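Local structure of omega-class glutathione S-transferase (Bombyx mori, 3WD6) at residues 37-42 against 186-191; 44-49 against 219-224; 178-183 against 213-218. The protein binds glutathione and, as an omega-class transferase, probably catalyses glutathione-dependent transfer and dehydroascorbate reduction. All coordinates share one frame; numbering follows the deposited sequence.

Contact 1: 37-42 against 186-191; sequences YCPYAQ and FERLRA. With GSH (glutathione), chain J.
Arg188 reaches across from helix 177-189 and spreads its guanidinium against the turn that begins helix 39-51. Its NH2 donates to Tyr37 O at 2.8 Å; the oxygen lies near the guanidinium plane, but the nitrogen stands above the plane of the carbonyl. NH1 gives a 2.7 Å bond to Gln42 OE1, staying in the plane of that amide carbonyl. Pro39 covers one guanidinium face, its CB over the centre and 3.6 Å from Arg188 CZ; a proline suits this first helical turn, which needs no N-H from it, and offers the flat cation an apolar lid.

Gln42 suits its place because one amide serves two charges: OE1 takes the arginine while NE2 donates to Glu187 OE2 at 2.7 Å, meeting it from above the carboxylate plane. With CG anti to the backbone N (chi1 -172°) and the chain extended beyond it, the amide reaches the facing helix. Glu187 is positioned in turn by Trp183 NE1 on OE2 and Ile226 N on OE1, and Arg188 NH1 also bonds Pro184 O.

Cys38, a glutathione-binding residue, is the N-cap of helix 39-51. The buried polar cluster thus joins the thioredoxin-like domain to the helical domain behind the glutathione site, and a cysteine at this helix start is characteristic of omega-class transferases, where most other classes have a tyrosine or serine.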
loop_
_atom_site.group_PDB
_atom_site.type_symbol
_atom_site.label_atom_id
_atom_site.label_comp_id
_atom_site.label_asym_id
_atom_site.label_seq_id
_atom_site.Cartn_x
_atom_site.Cartn_y
_atom_site.Cartn_z
ATOM N N TYR A 37 -0.182 8.588 2.944
ATOM C CA TYR A 37 -0.226 8.480 1.493
ATOM C C TYR A 37 0.828 7.499 1.005
ATOM O O TYR A 37 0.988 7.296 -0.202
ATOM C CB TYR A 37 -0.039 9.887 0.875
ATOM C CG TYR A 37 -1.070 10.857 1.422
ATOM C CD1 TYR A 37 -2.301 11.032 0.798
ATOM C CD2 TYR A 37 -0.837 11.541 2.600
ATOM C CE1 TYR A 37 -3.263 11.897 1.330
ATOM C CE2 TYR A 37 -1.776 12.399 3.132
ATOM C CZ TYR A 37 -2.990 12.569 2.508
ATOM O OH TYR A 37 -3.914 13.443 3.069
ATOM N N CYS A 38 1.553 6.881 1.935
ATOM C CA CYS A 38 2.548 5.897 1.527
ATOM C C CYS A 38 1.923 4.543 1.137
ATOM O O CYS A 38 1.344 3.842 1.985
ATOM C CB CYS A 38 3.626 5.704 2.601
ATOM S SG CYS A 38 4.855 4.449 2.096
ATOM N N PRO A 39 2.055 4.152 -0.147
ATOM C CA PRO A 39 1.442 2.854 -0.493
ATOM C C PRO A 39 2.134 1.699 0.206
ATOM O O PRO A 39 1.451 0.705 0.520
ATOM C CB PRO A 39 1.627 2.739 -2.019
ATOM C CG PRO A 39 2.785 3.647 -2.334
ATOM C CD PRO A 39 2.725 4.784 -1.297
ATOM N N TYR A 40 3.449 1.807 0.428
ATOM C CA TYR A 40 4.170 0.706 1.067
ATOM C C TYR A 40 3.663 0.499 2.482
ATOM O O TYR A 40 3.381 -0.636 2.900
ATOM C CB TYR A 40 5.689 0.921 1.032
ATOM C CG TYR A 40 6.229 0.810 -0.368
ATOM C CD1 TYR A 40 6.418 -0.438 -0.965
ATOM C CD2 TYR A 40 6.500 1.952 -1.119
ATOM C CE1 TYR A 40 6.888 -0.546 -2.263
ATOM C CE2 TYR A 40 6.975 1.854 -2.425
ATOM C CZ TYR A 40 7.169 0.604 -2.988
ATOM O OH TYR A 40 7.625 0.510 -4.284
ATOM N N ALA A 41 3.529 1.595 3.218
ATOM C CA ALA A 41 2.988 1.519 4.567
ATOM C C ALA A 41 1.536 1.019 4.538
ATOM O O ALA A 41 1.087 0.357 5.483
ATOM C CB ALA A 41 3.095 2.866 5.243
ATOM N N GLN A 42 0.808 1.314 3.456
ATOM C CA GLN A 42 -0.590 0.863 3.335
ATOM C C GLN A 42 -0.717 -0.673 3.411
ATOM O O GLN A 42 -1.696 -1.207 3.955
ATOM C CB GLN A 42 -1.248 1.382 2.054
ATOM C CG GLN A 42 -2.746 1.101 1.994
ATOM C CD GLN A 42 -3.403 1.647 0.729
ATOM O OE1 GLN A 42 -2.719 2.213 -0.147
ATOM N NE2 GLN A 42 -4.735 1.469 0.617
ATOM N N PHE A 186 -3.369 -0.256 -7.200
ATOM C CA PHE A 186 -4.694 -0.171 -7.795
ATOM C C PHE A 186 -5.518 0.996 -7.223
ATOM O O PHE A 186 -6.277 1.648 -7.971
ATOM C CB PHE A 186 -5.434 -1.500 -7.672
ATOM C CG PHE A 186 -4.852 -2.582 -8.541
ATOM C CD1 PHE A 186 -4.379 -2.284 -9.830
ATOM C CD2 PHE A 186 -4.752 -3.888 -8.072
ATOM C CE1 PHE A 186 -3.821 -3.283 -10.640
ATOM C CE2 PHE A 186 -4.212 -4.897 -8.878
ATOM C CZ PHE A 186 -3.744 -4.591 -10.163
ATOM N N GLU A 187 -5.385 1.263 -5.918
ATOM C CA GLU A 187 -6.121 2.366 -5.319
ATOM C C GLU A 187 -5.708 3.651 -6.020
ATOM O O GLU A 187 -6.545 4.521 -6.304
ATOM C CB GLU A 187 -5.867 2.477 -3.799
ATOM C CG GLU A 187 -6.734 3.562 -3.129
ATOM C CD GLU A 187 -6.743 3.526 -1.592
ATOM O OE1 GLU A 187 -6.780 4.614 -0.961
ATOM O OE2 GLU A 187 -6.739 2.418 -1.000
ATOM N N ARG A 188 -4.414 3.751 -6.316
ATOM C CA ARG A 188 -3.838 4.947 -6.934
ATOM C C ARG A 188 -4.146 5.027 -8.431
ATOM O O ARG A 188 -4.359 6.117 -8.968
ATOM C CB ARG A 188 -2.324 5.020 -6.659
ATOM C CG ARG A 188 -1.973 5.641 -5.291
ATOM C CD ARG A 188 -0.884 4.880 -4.540
ATOM N NE ARG A 188 -0.669 5.417 -3.189
ATOM C CZ ARG A 188 -1.262 4.949 -2.090
ATOM N NH1 ARG A 188 -2.101 3.927 -2.169
ATOM N NH2 ARG A 188 -1.010 5.492 -0.911
ATOM N N LEU A 189 -4.206 3.875 -9.096
ATOM C CA LEU A 189 -4.494 3.833 -10.530
ATOM C C LEU A 189 -5.790 4.614 -10.803
ATOM O O LEU A 189 -5.907 5.315 -11.816
ATOM C CB LEU A 189 -4.599 2.369 -11.020
ATOM C CG LEU A 189 -4.857 1.996 -12.493
ATOM C CD1 LEU A 189 -4.523 0.525 -12.760
ATOM C CD2 LEU A 189 -6.293 2.302 -12.941
ATOM N N ARG A 190 -6.740 4.495 -9.874
ATOM C CA ARG A 190 -8.024 5.183 -9.965
ATOM C C ARG A 190 -7.876 6.713 -10.154
ATOM O O ARG A 190 -8.648 7.332 -10.895
ATOM C CB ARG A 190 -8.889 4.848 -8.742
ATOM C CG ARG A 190 -9.597 3.498 -8.838
ATOM C CD ARG A 190 -9.940 2.894 -7.460
ATOM N NE ARG A 190 -10.958 3.611 -6.690
ATOM C CZ ARG A 190 -10.696 4.405 -5.644
ATOM N NH1 ARG A 190 -9.441 4.608 -5.252
ATOM N NH2 ARG A 190 -11.685 4.996 -4.980
ATOM N N ALA A 191 -6.874 7.312 -9.511
ATOM C CA ALA A 191 -6.661 8.758 -9.636
ATOM C C ALA A 191 -5.853 9.134 -10.871
ATOM O O ALA A 191 -5.829 10.294 -11.269
ATOM C CB ALA A 191 -6.012 9.318 -8.396
HETATM N N1 GSH J . 11.058 -1.382 0.390
HETATM C CA1 GSH J . 10.382 -0.551 1.394
HETATM C C1 GSH J . 9.113 -1.207 1.929
HETATM O O11 GSH J . 8.679 -0.960 3.113
HETATM O O12 GSH J . 8.494 -2.045 1.184
HETATM C CB1 GSH J . 10.094 0.810 0.775
HETATM C CG1 GSH J . 9.189 1.744 1.512
HETATM C CD1 GSH J . 9.248 3.185 1.070
HETATM O OE1 GSH J . 9.740 3.514 -0.004
HETATM N N2 GSH J . 8.719 4.211 1.917
HETATM C CA2 GSH J . 8.830 5.594 1.442
HETATM C C2 GSH J . 9.782 6.323 2.366
HETATM O O2 GSH J . 9.692 6.134 3.574
HETATM C CB2 GSH J . 7.498 6.254 1.495
HETATM S SG2 GSH J . 6.336 5.905 0.226
HETATM N N3 GSH J . 10.765 7.236 1.825
HETATM C CA3 GSH J . 11.678 7.944 2.724
HETATM C C3 GSH J . 12.173 9.250 2.248
HETATM O O31 GSH J . 11.352 10.173 1.994
HETATM O O32 GSH J . 13.408 9.436 2.110
HETATM O O HOH W 1 -2.597 4.969 1.484
#

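Contact 2: 44-49 against 219-224; sequences TILALN and SAVSQY. With EDO (1,2-ethanediol), chain H.
Ala220 and Asn49 bring helix 219-222 against helix 39-51 so closely that Ala220 CA and Asn49 CA are 4.9 Å apart, in the interface between the thioredoxin-like and all-helical domains of the glutathione transferase fold. A small residue suits such an approach: Ala220 CB lies 3.8 Å from Asn49 CB. Ala220 O receives Asn49 ND2 at 3.2 Å, in the carbonyl plane and on a lone pair, with an N-H...O angle of 168°. Asn49 OD1 is bonded to Tyr55 OH, which fixes the rotation of the amide. An alanine in place of Asn49 would probably leave both Ala220 O and Tyr55 OH without this partner and open a gap beside Gln223.

Val221 directs its CB away from helix 39-51, yet its CG2 comes within 4.2 Å of Leu46 CD2; that same leucine methyl rests near Ala220 O. Trp183 packs on both Leu46 and Val221.

At the solvent-facing border, Gln223 has its CG between the backbone N and the carbonyl carbon (chi1 65°), and the chain runs extended from there to the Asn49 amide. The two amides meet tip to tip, their planes stacked and nearly parallel, and Gln223 NE2 turns back to Ser219 O at 2.8 Å. OE1 accepts from a 1,2-ethanediol molecule, probably from the crystallisation liquor.

Tyr224 ends the segment, its OH bonded by Asn34 ND2. Its ring lies crosswise under Ile45, whose branches cover it: Ile45 CG1 approaches Tyr224 CZ, while CG2 makes a CH-pi contact 3.8 Å from the centroid of the Tyr224 ring and 11° off the normal.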
loop_
_atom_site.group_PDB
_atom_site.type_symbol
_atom_site.label_atom_id
_atom_site.label_comp_id
_atom_site.label_asym_id
_atom_site.label_seq_id
_atom_site.Cartn_x
_atom_site.Cartn_y
_atom_site.Cartn_z
ATOM N N THR A 44 0.899 -2.589 5.321
ATOM C CA THR A 44 0.895 -2.981 6.725
ATOM C C THR A 44 -0.480 -2.702 7.350
ATOM O O THR A 44 -1.024 -3.546 8.068
ATOM C CB THR A 44 2.030 -2.274 7.490
ATOM O OG1 THR A 44 3.298 -2.614 6.894
ATOM C CG2 THR A 44 2.019 -2.679 8.964
ATOM N N ILE A 45 -1.046 -1.523 7.073
ATOM C CA ILE A 45 -2.423 -1.185 7.498
ATOM C C ILE A 45 -3.468 -2.208 7.020
ATOM O O ILE A 45 -4.312 -2.670 7.805
ATOM C CB ILE A 45 -2.859 0.189 6.929
ATOM C CG1 ILE A 45 -1.810 1.275 7.231
ATOM C CG2 ILE A 45 -4.240 0.562 7.429
ATOM C CD1 ILE A 45 -1.592 1.504 8.713
ATOM N N LEU A 46 -3.431 -2.542 5.730
ATOM C CA LEU A 46 -4.394 -3.487 5.174
ATOM C C LEU A 46 -4.322 -4.796 5.941
ATOM O O LEU A 46 -5.338 -5.321 6.394
ATOM C CB LEU A 46 -4.118 -3.757 3.683
ATOM C CG LEU A 46 -4.315 -2.557 2.752
ATOM C CD1 LEU A 46 -3.893 -2.912 1.346
ATOM C CD2 LEU A 46 -5.780 -2.056 2.795
ATOM N N ALA A 47 -3.105 -5.313 6.085
ATOM C CA ALA A 47 -2.908 -6.574 6.765
ATOM C C ALA A 47 -3.488 -6.485 8.173
ATOM O O ALA A 47 -4.315 -7.330 8.579
ATOM C CB ALA A 47 -1.414 -6.952 6.787
ATOM N N LEU A 48 -3.076 -5.462 8.916
ATOM C CA LEU A 48 -3.571 -5.290 10.284
ATOM C C LEU A 48 -5.098 -5.176 10.317
ATOM O O LEU A 48 -5.753 -5.777 11.192
ATOM C CB LEU A 48 -2.937 -4.073 10.945
ATOM C CG LEU A 48 -1.438 -4.161 11.218
ATOM C CD1 LEU A 48 -0.911 -2.779 11.520
ATOM C CD2 LEU A 48 -1.157 -5.084 12.379
ATOM N N ASN A 49 -5.671 -4.416 9.377
ATOM C CA ASN A 49 -7.133 -4.318 9.305
ATOM C C ASN A 49 -7.795 -5.662 9.054
ATOM O O ASN A 49 -8.704 -6.061 9.779
ATOM C CB ASN A 49 -7.576 -3.340 8.217
ATOM C CG ASN A 49 -7.254 -1.891 8.558
ATOM O OD1 ASN A 49 -6.710 -1.591 9.632
ATOM N ND2 ASN A 49 -7.583 -0.981 7.636
ATOM N N SER A 219 -13.707 -4.554 3.722
ATOM C CA SER A 219 -13.635 -3.599 4.850
ATOM C C SER A 219 -12.216 -3.188 5.243
ATOM O O SER A 219 -12.037 -2.121 5.848
ATOM C CB SER A 219 -14.401 -4.091 6.076
ATOM O OG SER A 219 -13.939 -5.359 6.495
ATOM N N ALA A 220 -11.222 -4.022 4.927
ATOM C CA ALA A 220 -9.828 -3.652 5.216
ATOM C C ALA A 220 -9.426 -2.499 4.306
ATOM O O ALA A 220 -8.664 -1.606 4.718
ATOM C CB ALA A 220 -8.869 -4.829 5.021
ATOM N N VAL A 221 -9.931 -2.537 3.070
ATOM C CA VAL A 221 -9.685 -1.471 2.118
ATOM C C VAL A 221 -10.524 -0.226 2.421
ATOM O O VAL A 221 -9.983 0.886 2.532
ATOM C CB VAL A 221 -9.956 -1.929 0.666
ATOM C CG1 VAL A 221 -9.846 -0.755 -0.277
ATOM C CG2 VAL A 221 -8.970 -3.049 0.258
ATOM N N SER A 222 -11.832 -0.409 2.598
ATOM C CA SER A 222 -12.737 0.743 2.601
ATOM C C SER A 222 -12.507 1.699 3.770
ATOM O O SER A 222 -12.656 2.901 3.632
ATOM C CB SER A 222 -14.200 0.299 2.559
ATOM O OG SER A 222 -14.533 -0.489 3.691
ATOM N N GLN A 223 -12.122 1.167 4.915
ATOM C CA GLN A 223 -12.012 2.014 6.093
ATOM C C GLN A 223 -10.770 2.903 6.006
ATOM O O GLN A 223 -10.656 3.882 6.747
ATOM C CB GLN A 223 -11.940 1.139 7.344
ATOM C CG GLN A 223 -10.684 0.303 7.361
ATOM C CD GLN A 223 -10.589 -0.595 8.578
ATOM O OE1 GLN A 223 -10.038 -0.193 9.615
ATOM N NE2 GLN A 223 -11.115 -1.832 8.459
ATOM N N TYR A 224 -9.847 2.565 5.102
ATOM C CA TYR A 224 -8.607 3.326 4.938
ATOM C C TYR A 224 -8.558 4.107 3.610
ATOM O O TYR A 224 -7.575 4.786 3.328
ATOM C CB TYR A 224 -7.378 2.389 5.045
ATOM C CG TYR A 224 -6.030 3.080 5.209
ATOM C CD1 TYR A 224 -5.776 3.899 6.308
ATOM C CD2 TYR A 224 -4.994 2.885 4.284
ATOM C CE1 TYR A 224 -4.522 4.535 6.486
ATOM C CE2 TYR A 224 -3.721 3.513 4.453
ATOM C CZ TYR A 224 -3.509 4.340 5.563
ATOM O OH TYR A 224 -2.297 4.981 5.760
HETATM C C1 EDO H . -8.754 -3.277 12.753
HETATM O O1 EDO H . -7.490 -3.954 12.955
HETATM C C2 EDO H . -8.590 -1.756 12.899
HETATM O O2 EDO H . -9.483 -1.042 12.024
#

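Contact 3: 178-183 against 213-218; sequences ADYMIW and DNMLKD
Trp183 and Met215 run past each other in opposite directions, the indole pointing toward helix 206-216 while the thioether chain reaches back toward helix 177-189. Met215 CB lies 3.3 Å from Trp183 CZ3, on the six-membered ring, and the chain then bends at both chi2 and chi3, so that CE ends 3.8 Å from Trp183 CB. An unbranched, flexible methionine suits this route: it follows the indole back to its root, and its CE also reaches Asp179 CB at 4.0 Å and the Tyr180 ring obliquely. Leu216 comes to the indole differently. Its side chain crosses that of Trp183 at about a right angle and sets CD2 at the ring edge, 3.7 Å from Trp183 CZ2. Trp183 NE1 donates to Glu187 OE2.

Both helices belong to the all-helical C-terminal domain of the glutathione transferase fold, and this contact packs 206-216 against 177-189. The Asp179 carboxylate accepts from backbone N atoms of the preceding loop (Leu170, Asp171, Gly176) and bonds Tyr211 OH of helix 206-216, tying both to the start of helix 177-189.

Beyond the methionine, Tyr180 and Asp218 meet at about a right angle. CG of Tyr180 lies beside the backbone N (chi1 -74°), and the ring carries its OH to Asp218 OD2, donating at 2.5 Å; the oxygen lies at the ring edge, whereas the hydroxyl stands above the carboxylate plane. Asp218 is the N-cap of helix 219-222, and the same OD2 also accepts from Ala220 N, so the tyrosine steadies the capping carboxylate from a second direction.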
loop_
_atom_site.group_PDB
_atom_site.type_symbol
_atom_site.label_atom_id
_atom_site.label_comp_id
_atom_site.label_asym_id
_atom_site.label_seq_id
_atom_site.Cartn_x
_atom_site.Cartn_y
_atom_site.Cartn_z
ATOM N N ALA A 178 -1.634 -11.598 -1.665
ATOM C CA ALA A 178 -1.426 -11.163 -3.035
ATOM C C ALA A 178 -2.328 -9.955 -3.324
ATOM O O ALA A 178 -1.868 -8.924 -3.841
ATOM C CB ALA A 178 -1.715 -12.308 -3.992
ATOM N N ASP A 179 -3.604 -10.071 -2.970
ATOM C CA ASP A 179 -4.514 -8.957 -3.170
ATOM C C ASP A 179 -4.065 -7.730 -2.389
ATOM O O ASP A 179 -3.875 -6.659 -2.964
ATOM C CB ASP A 179 -5.932 -9.333 -2.763
ATOM C CG ASP A 179 -6.434 -10.575 -3.478
ATOM O OD1 ASP A 179 -6.830 -10.466 -4.674
ATOM O OD2 ASP A 179 -6.446 -11.657 -2.825
ATOM N N TYR A 180 -3.894 -7.879 -1.082
ATOM C CA TYR A 180 -3.595 -6.722 -0.244
ATOM C C TYR A 180 -2.262 -6.083 -0.586
ATOM O O TYR A 180 -2.121 -4.856 -0.483
ATOM C CB TYR A 180 -3.618 -7.082 1.240
ATOM C CG TYR A 180 -5.017 -7.284 1.789
ATOM C CD1 TYR A 180 -6.053 -6.395 1.464
ATOM C CD2 TYR A 180 -5.314 -8.377 2.607
ATOM C CE1 TYR A 180 -7.347 -6.581 1.957
ATOM C CE2 TYR A 180 -6.602 -8.576 3.101
ATOM C CZ TYR A 180 -7.617 -7.670 2.777
ATOM O OH TYR A 180 -8.886 -7.848 3.286
ATOM N N MET A 181 -1.281 -6.897 -0.982
ATOM C CA MET A 181 0.086 -6.378 -1.147
ATOM C C MET A 181 0.252 -5.607 -2.468
ATOM O O MET A 181 1.199 -4.822 -2.629
ATOM C CB MET A 181 1.145 -7.484 -1.003
ATOM C CG MET A 181 1.226 -8.096 0.392
ATOM S SD MET A 181 1.536 -6.881 1.697
ATOM C CE MET A 181 -0.133 -6.563 2.293
ATOM N N ILE A 182 -0.679 -5.807 -3.399
ATOM C CA ILE A 182 -0.642 -5.028 -4.625
ATOM C C ILE A 182 -1.710 -3.934 -4.601
ATOM O O ILE A 182 -1.644 -2.960 -5.368
ATOM C CB ILE A 182 -0.780 -5.921 -5.897
ATOM C CG1 ILE A 182 -2.210 -6.437 -6.081
ATOM C CG2 ILE A 182 0.207 -7.094 -5.841
ATOM C CD1 ILE A 182 -2.347 -7.476 -7.227
ATOM N N TRP A 183 -2.689 -4.080 -3.707
ATOM C CA TRP A 183 -3.836 -3.175 -3.706
ATOM C C TRP A 183 -3.500 -1.660 -3.758
ATOM O O TRP A 183 -4.160 -0.898 -4.466
ATOM C CB TRP A 183 -4.775 -3.449 -2.513
ATOM C CG TRP A 183 -5.765 -2.338 -2.423
ATOM C CD1 TRP A 183 -5.817 -1.341 -1.485
ATOM C CD2 TRP A 183 -6.792 -2.055 -3.371
ATOM N NE1 TRP A 183 -6.848 -0.467 -1.775
ATOM C CE2 TRP A 183 -7.454 -0.880 -2.934
ATOM C CE3 TRP A 183 -7.233 -2.689 -4.536
ATOM C CZ2 TRP A 183 -8.535 -0.325 -3.632
ATOM C CZ3 TRP A 183 -8.308 -2.137 -5.230
ATOM C CH2 TRP A 183 -8.944 -0.960 -4.775
ATOM N N ASP A 213 -13.347 -2.881 -8.339
ATOM C CA ASP A 213 -14.623 -2.547 -7.677
ATOM C C ASP A 213 -14.901 -3.401 -6.452
ATOM O O ASP A 213 -15.366 -2.884 -5.432
ATOM C CB ASP A 213 -15.806 -2.697 -8.642
ATOM C CG ASP A 213 -15.812 -1.643 -9.718
ATOM O OD1 ASP A 213 -15.211 -0.552 -9.503
ATOM O OD2 ASP A 213 -16.413 -1.904 -10.782
ATOM N N ASN A 214 -14.670 -4.713 -6.563
ATOM C CA ASN A 214 -14.894 -5.598 -5.421
ATOM C C ASN A 214 -13.919 -5.283 -4.283
ATOM O O ASN A 214 -14.292 -5.288 -3.115
ATOM C CB ASN A 214 -14.816 -7.071 -5.836
ATOM C CG ASN A 214 -15.978 -7.478 -6.743
ATOM O OD1 ASN A 214 -17.118 -7.069 -6.523
ATOM N ND2 ASN A 214 -15.695 -8.286 -7.759
ATOM N N MET A 215 -12.674 -4.973 -4.620
ATOM C CA MET A 215 -11.700 -4.687 -3.570
ATOM C C MET A 215 -12.109 -3.469 -2.712
ATOM O O MET A 215 -11.994 -3.482 -1.470
ATOM C CB MET A 215 -10.296 -4.543 -4.155
ATOM C CG MET A 215 -9.594 -5.902 -4.438
ATOM S SD MET A 215 -9.071 -6.838 -2.961
ATOM C CE MET A 215 -7.710 -5.782 -2.397
ATOM N N LEU A 216 -12.616 -2.439 -3.381
ATOM C CA LEU A 216 -13.097 -1.219 -2.738
ATOM C C LEU A 216 -14.119 -1.526 -1.660
ATOM O O LEU A 216 -14.284 -0.758 -0.717
ATOM C CB LEU A 216 -13.741 -0.300 -3.773
ATOM C CG LEU A 216 -12.728 0.352 -4.714
ATOM C CD1 LEU A 216 -13.439 1.069 -5.859
ATOM C CD2 LEU A 216 -11.815 1.310 -3.936
ATOM N N LYS A 217 -14.806 -2.655 -1.795
ATOM C CA LYS A 217 -15.848 -3.004 -0.832
ATOM C C LYS A 217 -15.335 -3.883 0.309
ATOM O O LYS A 217 -16.075 -4.163 1.252
ATOM C CB LYS A 217 -17.033 -3.687 -1.528
ATOM C CG LYS A 217 -17.960 -2.747 -2.268
ATOM C CD LYS A 217 -18.917 -3.590 -3.115
ATOM C CE LYS A 217 -19.452 -2.821 -4.331
ATOM N NZ LYS A 217 -20.624 -2.034 -3.915
ATOM N N ASP A 218 -14.090 -4.341 0.220
ATOM C CA ASP A 218 -13.522 -5.103 1.334
ATOM C C ASP A 218 -13.258 -4.172 2.527
ATOM O O ASP A 218 -12.643 -3.095 2.369
ATOM C CB ASP A 218 -12.227 -5.819 0.928
ATOM C CG ASP A 218 -11.662 -6.649 2.064
ATOM O OD1 ASP A 218 -12.224 -7.740 2.352
ATOM O OD2 ASP A 218 -10.689 -6.186 2.706
#

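Helix 39-51 carries the first segments of contacts 1 and 2, whose centres are about 12 Å apart, and Gln42 CG touches Tyr224 CE2 at 3.6 Å between them. Contacts 1 and 3 share helix 177-189, with Gln42 NE2 lying 3.7 Å from Trp183 CD1. Contact 3 is nested in the loop that contact 2 closes; their centres are about 9 Å apart, and Val221 CG1 packs 3.4 Å from Trp183 NE1. Glutathione is met directly in contact 1, through Cys38 and Tyr40. The other two lie farther back: the side chain of Tyr224 is about 10 Å from glutathione, and that of Tyr180 about 13 Å.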